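Local atomic coordinates of Methylcobalamin\: coenzyme M methyltransferase (Methanosarcina mazei, PDB entry 4AY7), a protein that catalyses the transfer of a methyl group from a methylated corrinoid to coenzyme M in methanogenesis, using zinc, and adopts a TIM-barrel fold. Residues E135-I140 against N197-A202; T37-V42 against L67-L72; A118-D123 against A188-I193. All coordinates share one frame; numbering follows the deposited sequence.

Contact 1: residues E135-I140 against N197-A202; sequences EAIKII and NAMVEA
Helix segments 135-140 and 197-202 run side by side, their axes 9.2 Å apart at closest approach and 28° from parallel, with Lys138 and Ala202 nearest by CA atoms at 6.0 Å. They belong to neighbouring outer helices of the TIM barrel, and Ile137 also rests on Leu80 of strand 78-80. Ile137 points at the other helix. Its chi1 of -68° sets CG1 beside the backbone N and leaves CG2 turned to Ala202, 3.9 Å from CB and 3.4 Å from the carbonyl O of Ala202. The longer branch carries CD1 to within 3.8 Å of CG of Met199; the two side chains cross at about a right angle, and beyond CG the methionine bends off to its sulfur. Ala202 suits its place because a lone methyl lets the backbones come close. At the exposed border Lys138 lays CE 4.1 Å from the Ala202 CB, while its NZ makes a long salt bridge with Glu135 OE1. Cutting Ile137 back to an alanine is likely to rob Met199 CG of its partner and open a gap beside Ala202. No hydrogen bond or salt bridge joins the segments: aliphatic carbons pack against side chain and backbone carbonyl alike.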
loop_
_atom_site.group_PDB
_atom_site.type_symbol
_atom_site.label_atom_id
_atom_site.label_comp_id
_atom_site.label_asym_id
_atom_site.label_seq_id
_atom_site.Cartn_x
_atom_site.Cartn_y
_atom_site.Cartn_z
ATOM N N GLU A 135 14.822 9.835 2.382
ATOM C CA GLU A 135 15.143 11.130 1.882
ATOM C C GLU A 135 14.022 11.740 1.002
ATOM O O GLU A 135 13.806 12.930 1.047
ATOM C CB GLU A 135 16.468 11.064 1.143
ATOM C CG GLU A 135 16.818 12.339 0.419
ATOM C CD GLU A 135 17.325 13.451 1.350
ATOM O OE1 GLU A 135 17.340 13.302 2.630
ATOM O OE2 GLU A 135 17.805 14.463 0.774
ATOM N N ALA A 136 13.339 10.927 0.222
ATOM C CA ALA A 136 12.250 11.434 -0.646
ATOM C C ALA A 136 11.068 11.932 0.189
ATOM O O ALA A 136 10.485 12.959 -0.113
ATOM C CB ALA A 136 11.806 10.403 -1.694
ATOM N N ILE A 137 10.814 11.249 1.309
ATOM C CA ILE A 137 9.758 11.677 2.244
ATOM C C ILE A 137 10.081 13.050 2.775
ATOM O O ILE A 137 9.224 13.909 2.798
ATOM C CB ILE A 137 9.595 10.696 3.417
ATOM C CG1 ILE A 137 9.030 9.379 2.866
ATOM C CG2 ILE A 137 8.711 11.350 4.496
ATOM C CD1 ILE A 137 9.158 8.190 3.865
ATOM N N LYS A 138 11.330 13.260 3.166
ATOM C CA LYS A 138 11.736 14.600 3.669
ATOM C C LYS A 138 11.647 15.669 2.610
ATOM O O LYS A 138 11.234 16.799 2.880
ATOM C CB LYS A 138 13.152 14.549 4.199
ATOM C CG LYS A 138 13.251 13.613 5.390
ATOM C CD LYS A 138 14.704 13.382 5.774
ATOM C CE LYS A 138 14.962 11.920 6.192
ATOM N NZ LYS A 138 16.313 11.573 5.674
ATOM N N ILE A 139 12.013 15.319 1.388
ATOM C CA ILE A 139 11.879 16.277 0.271
ATOM C C ILE A 139 10.401 16.633 0.026
ATOM O O ILE A 139 10.066 17.795 -0.196
ATOM C CB ILE A 139 12.423 15.718 -1.002
ATOM C CG1 ILE A 139 13.949 15.509 -0.868
ATOM C CG2 ILE A 139 12.162 16.654 -2.197
ATOM C CD1 ILE A 139 14.525 14.819 -2.098
ATOM N N ILE A 140 9.539 15.614 0.002
ATOM C CA ILE A 140 8.055 15.826 -0.126
ATOM C C ILE A 140 7.500 16.732 0.999
ATOM O O ILE A 140 6.929 17.770 0.721
ATOM C CB ILE A 140 7.296 14.491 -0.152
ATOM C CG1 ILE A 140 7.668 13.767 -1.449
ATOM C CG2 ILE A 140 5.767 14.698 0.064
ATOM C CD1 ILE A 140 7.272 12.284 -1.446
ATOM N N ASN A 197 8.425 2.372 10.997
ATOM C CA ASN A 197 8.735 3.428 11.905
ATOM C C ASN A 197 9.715 4.431 11.450
ATOM O O ASN A 197 9.621 5.627 11.816
ATOM C CB ASN A 197 9.053 2.884 13.326
ATOM C CG ASN A 197 7.814 2.365 14.069
ATOM O OD1 ASN A 197 6.765 2.907 13.927
ATOM N ND2 ASN A 197 7.958 1.297 14.860
ATOM N N ALA A 198 10.710 3.986 10.654
ATOM C CA ALA A 198 11.604 4.918 10.013
ATOM C C ALA A 198 10.893 5.839 9.068
ATOM O O ALA A 198 11.246 7.025 9.005
ATOM C CB ALA A 198 12.749 4.214 9.261
ATOM N N MET A 199 10.005 5.313 8.235
ATOM C CA MET A 199 9.216 6.208 7.361
ATOM C C MET A 199 8.386 7.204 8.180
ATOM O O MET A 199 8.344 8.378 7.833
ATOM C CB MET A 199 8.304 5.430 6.415
ATOM C CG MET A 199 9.029 4.675 5.346
ATOM S SD MET A 199 8.038 4.082 3.932
ATOM C CE MET A 199 7.285 2.629 4.633
ATOM N N VAL A 200 7.807 6.757 9.296
ATOM C CA VAL A 200 7.104 7.663 10.170
ATOM C C VAL A 200 8.040 8.748 10.668
ATOM O O VAL A 200 7.679 9.930 10.619
ATOM C CB VAL A 200 6.406 6.910 11.352
ATOM C CG1 VAL A 200 5.848 7.890 12.395
ATOM C CG2 VAL A 200 5.292 5.981 10.819
ATOM N N GLU A 201 9.229 8.362 11.164
ATOM C CA GLU A 201 10.212 9.353 11.687
ATOM C C GLU A 201 10.617 10.308 10.584
ATOM O O GLU A 201 10.893 11.457 10.867
ATOM C CB GLU A 201 11.447 8.694 12.354
ATOM C CG GLU A 201 11.169 8.086 13.757
ATOM C CD GLU A 201 11.919 6.741 14.158
ATOM O OE1 GLU A 201 12.936 6.319 13.516
ATOM O OE2 GLU A 201 11.488 6.067 15.156
ATOM N N ALA A 202 10.641 9.851 9.340
ATOM C CA ALA A 202 10.998 10.726 8.209
ATOM C C ALA A 202 9.901 11.690 7.852
ATOM O O ALA A 202 10.183 12.690 7.207
ATOM C CB ALA A 202 11.397 9.938 6.924
#

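Contact 2: residues T37-V42 against L67-L72; sequences TQTGIV and LANHEL
Asn69, near the end of helix 59-71, reaches across to the backbone of Thr39 in the loop ahead of helix 42-48, and so ties an outer helix of the TIM barrel to a buried loop that carries part of the coenzyme M site. The loop segment 37-42 has no regular structure; Ile41 is the N-cap residue of the helix that follows it.

The Asn69 side chain starts from a CB directed toward the loop, 4.2 Å from CB of Thr39 and 3.6 Å from its carbonyl O. A chi1 of -159° swings CG to the side away from the backbone N, which sends the amide outward from the helix. One branch, ND2, donates to Thr39 O in a nearly straight bond of 2.8 Å (174° at the hydrogen). The acceptor lies in the amide plane, and the donor arrives in the carbonyl plane on a lone pair. The same ND2 packs on CB of Thr39, and CG2 of Ile41 closes over it at 4.2 Å. The other branch, OD1, bonds to Ser73 OG, so both ends of the amide are used and its rotation is fixed. Asparagine suits this buried place because it offers a donor and an acceptor on one short, flat group.

On the loop itself, Gln38, a coenzyme M ligand in another structure of this protein and without that ligand here, folds its amide back over Gly40. This probably helps to shape the loop, and NE2 has a second partner in Ile327 O. Glycine fits at Gly40 because a CB there would be crowded by Gln38 OE1. Gln38 NE2 donates to Gly40 O at 176°, while Gly40 N donates in return to Gln38 OE1 at 2.9 Å, standing above the plane of that side-chain carbonyl.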
loop_
_atom_site.group_PDB
_atom_site.type_symbol
_atom_site.label_atom_id
_atom_site.label_comp_id
_atom_site.label_asym_id
_atom_site.label_seq_id
_atom_site.Cartn_x
_atom_site.Cartn_y
_atom_site.Cartn_z
ATOM N N THR A 37 -2.248 3.227 -2.612
ATOM C CA THR A 37 -1.521 2.248 -3.375
ATOM C C THR A 37 -0.665 3.060 -4.392
ATOM O O THR A 37 -0.792 4.270 -4.469
ATOM C CB THR A 37 -2.527 1.349 -4.108
ATOM O OG1 THR A 37 -3.432 2.186 -4.843
ATOM C CG2 THR A 37 -3.354 0.514 -3.067
ATOM N N GLN A 38 0.144 2.418 -5.202
ATOM C CA GLN A 38 1.159 3.170 -5.953
ATOM C C GLN A 38 0.518 4.157 -6.981
ATOM O O GLN A 38 -0.507 3.841 -7.623
ATOM C CB GLN A 38 2.195 2.198 -6.589
ATOM C CG GLN A 38 1.935 1.755 -8.015
ATOM C CD GLN A 38 2.392 2.788 -9.049
ATOM O OE1 GLN A 38 3.379 3.490 -8.794
ATOM N NE2 GLN A 38 1.627 2.961 -10.158
ATOM N N THR A 39 1.107 5.340 -7.082
ATOM C CA THR A 39 0.563 6.426 -7.913
ATOM C C THR A 39 1.408 6.841 -9.157
ATOM O O THR A 39 1.135 7.843 -9.819
ATOM C CB THR A 39 0.426 7.651 -6.997
ATOM O OG1 THR A 39 1.707 7.971 -6.427
ATOM C CG2 THR A 39 -0.588 7.347 -5.853
ATOM N N GLY A 40 2.461 6.107 -9.454
ATOM C CA GLY A 40 3.314 6.434 -10.616
ATOM C C GLY A 40 2.639 6.104 -11.941
ATOM O O GLY A 40 2.248 4.953 -12.153
ATOM N N ILE A 41 2.528 7.109 -12.831
ATOM C CA ILE A 41 1.858 6.921 -14.145
ATOM C C ILE A 41 2.759 7.492 -15.212
ATOM O O ILE A 41 3.430 8.505 -14.983
ATOM C CB ILE A 41 0.394 7.434 -14.170
ATOM C CG1 ILE A 41 0.324 8.953 -14.036
ATOM C CG2 ILE A 41 -0.415 6.819 -13.031
ATOM C CD1 ILE A 41 -1.054 9.560 -14.242
ATOM N N VAL A 42 2.831 6.781 -16.323
ATOM C CA VAL A 42 3.730 7.124 -17.416
ATOM C C VAL A 42 3.490 8.536 -17.908
ATOM O O VAL A 42 4.445 9.196 -18.251
ATOM C CB VAL A 42 3.648 6.099 -18.574
ATOM C CG1 VAL A 42 4.528 6.495 -19.767
ATOM C CG2 VAL A 42 4.005 4.702 -18.068
ATOM N N LEU A 67 4.917 13.955 -6.211
ATOM C CA LEU A 67 4.289 15.225 -6.047
ATOM C C LEU A 67 3.434 15.504 -7.274
ATOM O O LEU A 67 2.419 16.179 -7.162
ATOM C CB LEU A 67 5.307 16.346 -5.874
ATOM C CG LEU A 67 5.940 16.468 -4.492
ATOM C CD1 LEU A 67 5.173 17.371 -3.517
ATOM C CD2 LEU A 67 5.994 15.091 -3.875
ATOM N N ALA A 68 3.855 14.982 -8.429
ATOM C CA ALA A 68 3.190 15.252 -9.690
ATOM C C ALA A 68 1.799 14.654 -9.686
ATOM O O ALA A 68 0.884 15.307 -10.230
ATOM C CB ALA A 68 4.037 14.771 -10.898
ATOM N N ASN A 69 1.610 13.471 -9.070
ATOM C CA ASN A 69 0.286 12.859 -8.967
ATOM C C ASN A 69 -0.421 13.293 -7.672
ATOM O O ASN A 69 -1.228 12.508 -7.071
ATOM C CB ASN A 69 0.317 11.300 -9.061
ATOM C CG ASN A 69 -1.054 10.718 -9.456
ATOM O OD1 ASN A 69 -2.042 11.472 -9.500
ATOM N ND2 ASN A 69 -1.128 9.416 -9.780
ATOM N N HIS A 70 -0.037 14.491 -7.222
ATOM C CA HIS A 70 -0.720 15.226 -6.191
ATOM C C HIS A 70 -1.079 16.569 -6.774
ATOM O O HIS A 70 -2.233 16.994 -6.758
ATOM C CB HIS A 70 0.169 15.373 -4.948
ATOM C CG HIS A 70 -0.319 16.397 -3.994
ATOM N ND1 HIS A 70 -1.548 16.327 -3.433
ATOM C CD2 HIS A 70 0.262 17.567 -3.535
ATOM C CE1 HIS A 70 -1.747 17.407 -2.644
ATOM N NE2 HIS A 70 -0.635 18.167 -2.701
ATOM N N GLU A 71 -0.078 17.247 -7.282
ATOM C CA GLU A 71 -0.257 18.596 -7.779
ATOM C C GLU A 71 -1.045 18.672 -9.121
ATOM O O GLU A 71 -1.852 19.557 -9.281
ATOM C CB GLU A 71 1.094 19.350 -7.749
ATOM C CG GLU A 71 1.504 19.580 -6.272
ATOM C CD GLU A 71 2.800 20.375 -6.035
ATOM O OE1 GLU A 71 3.382 20.907 -7.010
ATOM O OE2 GLU A 71 3.232 20.473 -4.844
ATOM N N LEU A 72 -0.876 17.704 -10.016
ATOM C CA LEU A 72 -1.621 17.661 -11.259
ATOM C C LEU A 72 -2.948 16.868 -11.189
ATOM O O LEU A 72 -3.880 17.112 -11.994
ATOM C CB LEU A 72 -0.719 17.141 -12.393
ATOM C CG LEU A 72 0.367 18.131 -12.787
ATOM C CD1 LEU A 72 1.421 17.482 -13.658
ATOM C CD2 LEU A 72 -0.276 19.322 -13.501
#

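Contact 3: residues A118-D123 against A188-I193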
loop_
_atom_site.group_PDB
_atom_site.type_symbol
_atom_site.label_atom_id
_atom_site.label_comp_id
_atom_site.label_asym_id
_atom_site.label_seq_id
_atom_site.Cartn_x
_atom_site.Cartn_y
_atom_site.Cartn_z
ATOM N N ALA A 118 19.846 -16.103 9.045
ATOM C CA ALA A 118 18.825 -15.074 8.706
ATOM C C ALA A 118 18.503 -14.256 9.899
ATOM O O ALA A 118 18.196 -14.835 10.955
ATOM C CB ALA A 118 17.567 -15.726 8.198
ATOM N N ALA A 119 18.599 -12.945 9.790
ATOM C CA ALA A 119 18.324 -12.067 10.928
ATOM C C ALA A 119 17.964 -10.708 10.335
ATOM O O ALA A 119 18.210 -10.436 9.192
ATOM C CB ALA A 119 19.560 -11.943 11.836
ATOM N N VAL A 120 17.475 -9.812 11.126
ATOM C CA VAL A 120 17.405 -8.474 10.649
ATOM C C VAL A 120 18.765 -7.829 10.865
ATOM O O VAL A 120 19.172 -7.689 11.995
ATOM C CB VAL A 120 16.361 -7.705 11.409
ATOM C CG1 VAL A 120 16.259 -6.295 10.856
ATOM C CG2 VAL A 120 15.029 -8.431 11.297
ATOM N N PRO A 121 19.406 -7.369 9.808
ATOM C CA PRO A 121 20.700 -6.706 9.952
ATOM C C PRO A 121 20.670 -5.434 10.810
ATOM O O PRO A 121 19.684 -4.717 10.806
ATOM C CB PRO A 121 21.156 -6.461 8.490
ATOM C CG PRO A 121 19.962 -6.737 7.608
ATOM C CD PRO A 121 18.806 -7.140 8.481
ATOM N N ALA A 122 21.711 -5.229 11.629
ATOM C CA ALA A 122 21.710 -4.166 12.591
ATOM C C ALA A 122 21.642 -2.845 11.881
ATOM O O ALA A 122 21.110 -1.857 12.425
ATOM C CB ALA A 122 22.930 -4.215 13.498
ATOM N N ASP A 123 22.090 -2.813 10.636
ATOM C CA ASP A 123 22.099 -1.579 9.914
ATOM C C ASP A 123 21.095 -1.539 8.757
ATOM O O ASP A 123 21.343 -0.862 7.737
ATOM C CB ASP A 123 23.499 -1.314 9.385
ATOM C CG ASP A 123 23.937 -2.368 8.368
ATOM O OD1 ASP A 123 23.334 -3.485 8.305
ATOM O OD2 ASP A 123 24.887 -2.103 7.620
ATOM N N ALA A 188 10.615 -11.311 9.148
ATOM C CA ALA A 188 9.935 -10.371 8.242
ATOM C C ALA A 188 9.155 -9.320 9.028
ATOM O O ALA A 188 9.241 -8.154 8.658
ATOM C CB ALA A 188 8.979 -11.100 7.259
ATOM N N THR A 189 8.466 -9.692 10.141
ATOM C CA THR A 189 7.632 -8.727 10.862
ATOM C C THR A 189 8.505 -7.710 11.578
ATOM O O THR A 189 8.209 -6.510 11.535
ATOM C CB THR A 189 6.638 -9.436 11.796
ATOM O OG1 THR A 189 5.875 -10.311 10.975
ATOM C CG2 THR A 189 5.690 -8.495 12.575
ATOM N N GLU A 190 9.611 -8.189 12.139
ATOM C CA GLU A 190 10.519 -7.345 12.838
ATOM C C GLU A 190 11.090 -6.285 11.875
ATOM O O GLU A 190 11.192 -5.122 12.203
ATOM C CB GLU A 190 11.638 -8.213 13.426
ATOM C CG GLU A 190 12.767 -7.494 14.126
ATOM C CD GLU A 190 13.829 -8.488 14.683
ATOM O OE1 GLU A 190 13.426 -9.573 15.229
ATOM O OE2 GLU A 190 15.071 -8.186 14.581
ATOM N N ALA A 191 11.566 -6.747 10.736
ATOM C CA ALA A 191 12.166 -5.846 9.729
ATOM C C ALA A 191 11.098 -4.850 9.287
ATOM O O ALA A 191 11.373 -3.669 9.089
ATOM C CB ALA A 191 12.719 -6.635 8.493
ATOM N N SER A 192 9.891 -5.330 9.086
ATOM C CA SER A 192 8.769 -4.472 8.596
ATOM C C SER A 192 8.490 -3.323 9.557
ATOM O O SER A 192 8.328 -2.182 9.149
ATOM C CB SER A 192 7.503 -5.341 8.361
ATOM O OG SER A 192 7.703 -6.101 7.149
ATOM N N ILE A 193 8.493 -3.621 10.845
ATOM C CA ILE A 193 8.148 -2.617 11.849
ATOM C C ILE A 193 9.263 -1.568 11.881
ATOM O O ILE A 193 9.004 -0.332 11.928
ATOM C CB ILE A 193 8.005 -3.300 13.219
ATOM C CG1 ILE A 193 6.750 -4.114 13.204
ATOM C CG2 ILE A 193 8.101 -2.287 14.331
ATOM C CD1 ILE A 193 6.666 -5.068 14.359
#
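Val120 and Ala191 supply the apolar part of the contact between the loop 118-123 and helix segment 188-193. The valine points at the helix, its CG2 4.1 Å from CB of Ala191 and 3.9 Å from the backbone N of Ala191. A small alanine suits this spot, since it lets the loop backbone draw near, with CA of Val120 5.9 Å from CA of Ala191. Around the pair, Val120 also rests on Ile187 and Ile194 of the same helix.

Between apolar and charged groups the meeting is one of van der Waals touch. Glu190 stretches out with CG anti to the backbone N (chi1 176°) and the chain extended beyond, which lays it across CG2 of Val120. CG, CD and OE2 all lie against that methyl, the carboxylate oxygen closest at 3.3 Å, while the residue as a whole remains exposed, as suits a carboxylate.

No hydrogen bond crosses between the segments. Within the helix, Ser192 OG donates to Ala188 O at 3.0 Å, and Ser192 N reaches the same oxygen from the opposite face of its plane, so a buried hydroxyl is satisfied locally.

The whole is plain packing far from the zinc and coenzyme M sites: a connecting loop laid against an outer helix of a TIM barrel.

Overall arrangement
From the N terminus, contact 2 comes first and closes a mainly helical loop of 24 residues, joining the segment before helix 42-48 to the end of helix 59-71. Contacts 3 and 1 open later, at 118-123 and 135-140, and return to helix 178-202 at 188-193 and 197-202. Their segments alternate, so these two loops cross, and each spans strand 150-155. The long helix thus receives first the loop leading into helix 130-144 and then that helix itself. Contact 2 is in series with both, yet Leu67 touches Ile140, which links helices 59-71, 130-144 and 178-202 in a row around the barrel. Contacts 2 and 3 do not touch.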